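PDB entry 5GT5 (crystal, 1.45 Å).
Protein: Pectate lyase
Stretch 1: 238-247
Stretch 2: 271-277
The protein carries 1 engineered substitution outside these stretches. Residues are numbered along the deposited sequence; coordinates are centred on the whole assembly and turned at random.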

ATOM      1  N   ALA A 238      13.689  40.159   8.656  1.00  7.31           N
ATOM      2  CA  ALA A 238      13.100  39.468   9.809  1.00  6.86           C
ATOM      3  C   ALA A 238      11.730  38.878   9.498  1.00  8.57           C
ATOM      4  O   ALA A 238      11.434  37.750   9.904  1.00  7.51           O
ATOM      5  CB  ALA A 238      12.980  40.439  11.006  1.00  7.90           C
ATOM      6  N   ILE A 239      10.896  39.639   8.786  1.00  6.57           N
ATOM      7  CA  ILE A 239       9.543  39.185   8.470  1.00  6.63           C
ATOM      8  C   ILE A 239       9.591  38.040   7.433  1.00  7.73           C
ATOM      9  O   ILE A 239       8.785  37.098   7.467  1.00  9.11           O
ATOM     10  CB  ILE A 239       8.642  40.366   8.010  1.00  7.27           C
ATOM     11  CG1 ILE A 239       8.461  41.372   9.166  1.00  7.66           C
ATOM     12  CG2 ILE A 239       7.320  39.848   7.425  1.00  6.03           C
ATOM     13  CD1 ILE A 239       8.156  42.774   8.709  1.00  9.01           C
ATOM     14  N   SER A 240      10.558  38.096   6.530  1.00  6.39           N
ATOM     15  CA  SER A 240      10.729  37.055   5.507  1.00  6.37           C
ATOM     16  C   SER A 240      11.423  35.831   6.055  1.00  6.88           C
ATOM     17  O   SER A 240      11.494  34.838   5.349  1.00  8.30           O
ATOM     18  CB  SER A 240      11.562  37.568   4.330  1.00  8.63           C
ATOM     19  OG  SER A 240      10.963  38.682   3.708  1.00 10.29           O
ATOM     20  N   GLY A 241      11.929  35.877   7.279  1.00  6.27           N
ATOM     21  CA  GLY A 241      12.690  34.753   7.809  1.00  7.54           C
ATOM     22  C   GLY A 241      11.877  33.512   8.054  1.00  7.62           C
ATOM     23  O   GLY A 241      12.367  32.401   7.837  1.00  7.89           O
ATOM     24  N   SER A 242      10.654  33.664   8.532  1.00  6.63           N
ATOM     25  CA  SER A 242       9.803  32.489   8.768  1.00  6.95           C
ATOM     26  C   SER A 242       9.291  31.849   7.482  1.00  7.66           C
ATOM     27  O   SER A 242       9.195  32.491   6.435  1.00  7.78           O
ATOM     28  CB  SER A 242       8.633  32.848   9.692  1.00  7.88           C
ATOM     29  OG  SER A 242       7.937  33.987   9.242  1.00  8.65           O
ATOM     30  N   GLN A 243       9.031  30.548   7.565  1.00  5.94           N
ATOM     31  CA  GLN A 243       8.579  29.786   6.390  1.00  6.49           C
ATOM     32  C   GLN A 243       7.068  29.906   6.255  1.00  6.39           C
ATOM     33  O   GLN A 243       6.341  29.704   7.219  1.00  8.20           O
ATOM     34  CB  GLN A 243       8.990  28.320   6.586  1.00  8.06           C
ATOM     35  CG  GLN A 243       8.333  27.336   5.611  1.00  8.81           C
ATOM     36  CD  GLN A 243       8.702  27.601   4.166  1.00  6.83           C
ATOM     37  OE1 GLN A 243       9.684  28.319   3.886  1.00  5.74           O
ATOM     38  NE2 GLN A 243       7.946  27.018   3.239  1.00  7.56           N
ATOM     39  N   LYS A 244       6.568  30.253   5.078  1.00  6.09           N
ATOM     40  CA  LYS A 244       5.121  30.533   4.932  1.00  7.78           C
ATOM     41  C   LYS A 244       4.258  29.281   4.999  1.00  9.50           C
ATOM     42  O   LYS A 244       3.191  29.295   5.599  1.00 10.85           O
ATOM     43  CB  LYS A 244       4.864  31.273   3.615  1.00  9.79           C
ATOM     44  CG  LYS A 244       3.433  31.720   3.361  1.00 15.64           C
ATOM     45  CD  LYS A 244       3.024  32.774   4.367  1.00 22.65           C
ATOM     46  CE  LYS A 244       3.670  34.120   4.065  1.00 23.98           C
ATOM     47  NZ  LYS A 244       3.187  35.201   4.991  1.00 16.22           N
ATOM     48  N   LYS A 245       4.701  28.189   4.393  1.00  7.28           N
ATOM     49  CA  LYS A 245       3.866  26.973   4.263  1.00  6.72           C
ATOM     50  C   LYS A 245       4.607  25.719   4.712  1.00  8.54           C
ATOM     51  O   LYS A 245       5.751  25.491   4.308  1.00 10.13           O
ATOM     52  CB  LYS A 245       3.425  26.768   2.788  1.00  8.82           C
ATOM     53  CG  LYS A 245       2.476  27.823   2.243  1.00 12.82           C
ATOM     54  CD  LYS A 245       2.499  27.827   0.729  1.00 21.03           C
ATOM     55  CE  LYS A 245       1.654  28.941   0.135  1.00 34.33           C
ATOM     56  NZ  LYS A 245       2.092  29.252  -1.260  1.00 22.75           N
ATOM     57  N   GLY A 246       3.955  24.880   5.516  1.00  7.86           N
ATOM     58  CA  GLY A 246       4.531  23.626   5.956  1.00  6.76           C
ATOM     59  C   GLY A 246       4.179  22.423   5.093  1.00  7.82           C
ATOM     60  O   GLY A 246       4.852  22.136   4.108  1.00 10.36           O
ATOM     61  N   HIS A 247       3.128  21.696   5.479  1.00  6.28           N
ATOM     62  CA  HIS A 247       2.675  20.482   4.807  1.00  6.01           C
ATOM     63  C   HIS A 247       1.269  20.661   4.210  1.00  5.68           C
ATOM     64  O   HIS A 247       0.305  20.872   4.954  1.00  5.92           O
ATOM     65  CB  HIS A 247       2.531  19.337   5.824  1.00  6.37           C
ATOM     66  CG  HIS A 247       3.797  18.954   6.540  1.00  4.81           C
ATOM     67  ND1 HIS A 247       4.924  18.533   5.891  1.00  6.05           N
ATOM     68  CD2 HIS A 247       4.053  18.849   7.872  1.00  7.85           C
ATOM     69  CE1 HIS A 247       5.865  18.234   6.791  1.00  7.14           C
ATOM     70  NE2 HIS A 247       5.355  18.420   7.992  1.00  7.39           N
ATOM     71  N   LYS A 271      10.037  25.181  13.527  1.00  6.36           N
ATOM     72  CA  LYS A 271      10.506  26.434  14.071  1.00  5.37           C
ATOM     73  C   LYS A 271      10.260  27.558  13.093  1.00  7.93           C
ATOM     74  O   LYS A 271      10.816  27.565  11.987  1.00  6.95           O
ATOM     75  CB  LYS A 271      12.000  26.325  14.392  1.00  9.19           C
ATOM     76  CG  LYS A 271      12.526  27.585  15.076  1.00 11.07           C
ATOM     77  CD  LYS A 271      14.033  27.486  15.379  1.00 19.76           C
ATOM     78  CE  LYS A 271      14.581  28.798  15.961  1.00 33.41           C
ATOM     79  NZ  LYS A 271      15.110  29.741  14.926  1.00 40.04           N
ATOM     80  N   ASP A 272       9.401  28.499  13.501  1.00  6.04           N
ATOM     81  CA  ASP A 272       9.068  29.648  12.673  1.00  7.43           C
ATOM     82  C   ASP A 272       8.507  29.210  11.332  1.00  5.76           C
ATOM     83  O   ASP A 272       8.880  29.725  10.266  1.00  7.94           O
ATOM     84  CB  ASP A 272      10.284  30.572  12.528  1.00  6.33           C
ATOM     85  CG  ASP A 272      10.775  31.060  13.876  1.00  6.32           C
ATOM     86  OD1 ASP A 272       9.915  31.508  14.678  1.00  7.10           O
ATOM     87  OD2 ASP A 272      12.005  30.971  14.127  1.00  8.39           O
ATOM     88  N   ILE A 273       7.569  28.260  11.409  1.00  5.45           N
ATOM     89  CA  ILE A 273       6.739  27.863  10.286  1.00  5.38           C
ATOM     90  C   ILE A 273       5.366  28.503  10.516  1.00  4.81           C
ATOM     91  O   ILE A 273       4.762  28.305  11.563  1.00  6.83           O
ATOM     92  CB  ILE A 273       6.612  26.310  10.220  1.00  5.95           C
ATOM     93  CG1 ILE A 273       7.987  25.635  10.371  1.00  5.87           C
ATOM     94  CG2 ILE A 273       5.854  25.907   8.972  1.00  6.11           C
ATOM     95  CD1 ILE A 273       9.041  26.044   9.327  1.00  6.62           C
ATOM     96  N   GLN A 274       4.895  29.276   9.552  1.00  5.33           N
ATOM     97  CA  GLN A 274       3.699  30.107   9.763  1.00  4.24           C
ATOM     98  C   GLN A 274       2.384  29.364   9.675  1.00  5.78           C
ATOM     99  O   GLN A 274       1.368  29.852  10.157  1.00  7.46           O
ATOM    100  CB  GLN A 274       3.652  31.226   8.729  1.00  7.28           C
ATOM    101  CG  GLN A 274       4.744  32.295   8.907  1.00  5.64           C
ATOM    102  CD  GLN A 274       4.547  33.467   7.957  1.00  7.72           C
ATOM    103  OE1 GLN A 274       3.462  33.676   7.391  1.00  8.18           O
ATOM    104  NE2 GLN A 274       5.611  34.235   7.766  1.00 10.33           N
ATOM    105  N   ASP A 275       2.357  28.212   9.007  1.00  5.50           N
ATOM    106  CA  ASP A 275       1.074  27.638   8.572  1.00  5.30           C
ATOM    107  C   ASP A 275       1.250  26.187   8.173  1.00  5.62           C
ATOM    108  O   ASP A 275       2.352  25.750   7.816  1.00  7.08           O
ATOM    109  CB  ASP A 275       0.576  28.466   7.362  1.00  7.98           C
ATOM    110  CG  ASP A 275      -0.912  28.327   7.060  1.00  9.16           C
ATOM    111  OD1 ASP A 275      -1.687  27.687   7.821  1.00  7.56           O
ATOM    112  OD2 ASP A 275      -1.310  28.901   6.016  1.00 10.20           O
ATOM    113  N   ARG A 276       0.151  25.441   8.229  1.00  5.58           N
ATOM    114  CA  ARG A 276       0.042  24.091   7.660  1.00  5.02           C
ATOM    115  C   ARG A 276       0.894  23.074   8.404  1.00  4.25           C
ATOM    116  O   ARG A 276       1.787  22.433   7.838  1.00  6.37           O
ATOM    117  CB  ARG A 276       0.359  24.086   6.165  1.00  7.44           C
ATOM    118  CG  ARG A 276      -0.394  25.126   5.349  1.00  7.48           C
ATOM    119  CD  ARG A 276      -0.175  24.807   3.866  1.00  9.21           C
ATOM    120  NE  ARG A 276      -0.880  25.760   3.002  1.00 10.86           N
ATOM    121  CZ  ARG A 276      -0.681  25.828   1.677  1.00 11.77           C
ATOM    122  NH1 ARG A 276       0.214  25.058   1.102  1.00 13.24           N
ATOM    123  NH2 ARG A 276      -1.354  26.714   0.953  1.00 21.28           N
ATOM    124  N   MET A 277       0.575  22.879   9.678  1.00  5.60           N
ATOM    125  CA  MET A 277       1.298  21.872  10.480  1.00  6.00           C
ATOM    126  C   MET A 277       0.381  20.800  11.071  1.00  6.81           C
ATOM    127  O   MET A 277       0.247  20.694  12.290  1.00  7.09           O
ATOM    128  CB  MET A 277       2.072  22.568  11.598  1.00  5.99           C
ATOM    129  CG  MET A 277       3.259  23.403  11.064  1.00  8.82           C
ATOM    130  SD  MET A 277       3.961  24.511  12.304  1.00  7.06           S
ATOM    131  CE  MET A 277       2.708  25.780  12.310  1.00  9.31           C
TER
HETATM  132  O   HOH W   1       0.457  30.296   4.531  1.00 18.31           O
HETATM  133  O   HOH W   2       2.602  23.515   1.963  1.00 13.92           O

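Stretch 1 begins in a helix and continues as loop beside stretch 2, which follows in the same direction: Ser242 CA lies 4.9 Å from Asp272 CA, and Gly246 CA 4.8 Å from Arg276 CA. A single beta bridge joins Gln243 to Ile273 in parallel fashion: Gln243 N donates to Asp272 O (2.8 Å), and Gln243 O accepts from Gln274 N (2.8 Å), so one residue of stretch 1 spans two peptides of its neighbour. Farther along, Gly246 N makes a weak, bent hydrogen bond to Asp275 O (2.9 Å), whereas His247 N points almost straight at Arg276 O (2.8 Å, 174°). Glycine suits position 246 because a CB there would clash with Arg276 O and Asp275 O; without one, Gly246 CA comes within 3.5 Å of Arg276 O in a CA-H...O contact.

Among side chains, Gln274 is central. Its CA-to-CB bond points toward stretch 1, and its amide is used at both ends: NE2 donates to Ser242 OG (2.8 Å), while OE1 accepts from Lys244 NZ (2.9 Å). The CB of Lys244 points away, but p rotamers at chi2 and chi3 fold the chain back to bring its ammonium to that oxygen. The CA-to-CB bond of Arg276 also points toward stretch 1; Lys245 CD lies over one face of its guanidinium, 3.6 Å from Arg276 NH1, a contact of aliphatic chain with planar cation. Apolar packing adds Ile273 CD1 against Gln243 CB (3.6 Å) and Ile273 CG2 near Gly246 CA (4.0 Å). The Gln243 amide turns back on its own stretch, NE2 donating to Lys245 O (2.9 Å). Water 1 extends the link, donating to Lys244 O (3.1 Å) and to Asp275 OD2 (2.7 Å). The contact buries 626 Å² between the stretches, both sides summed.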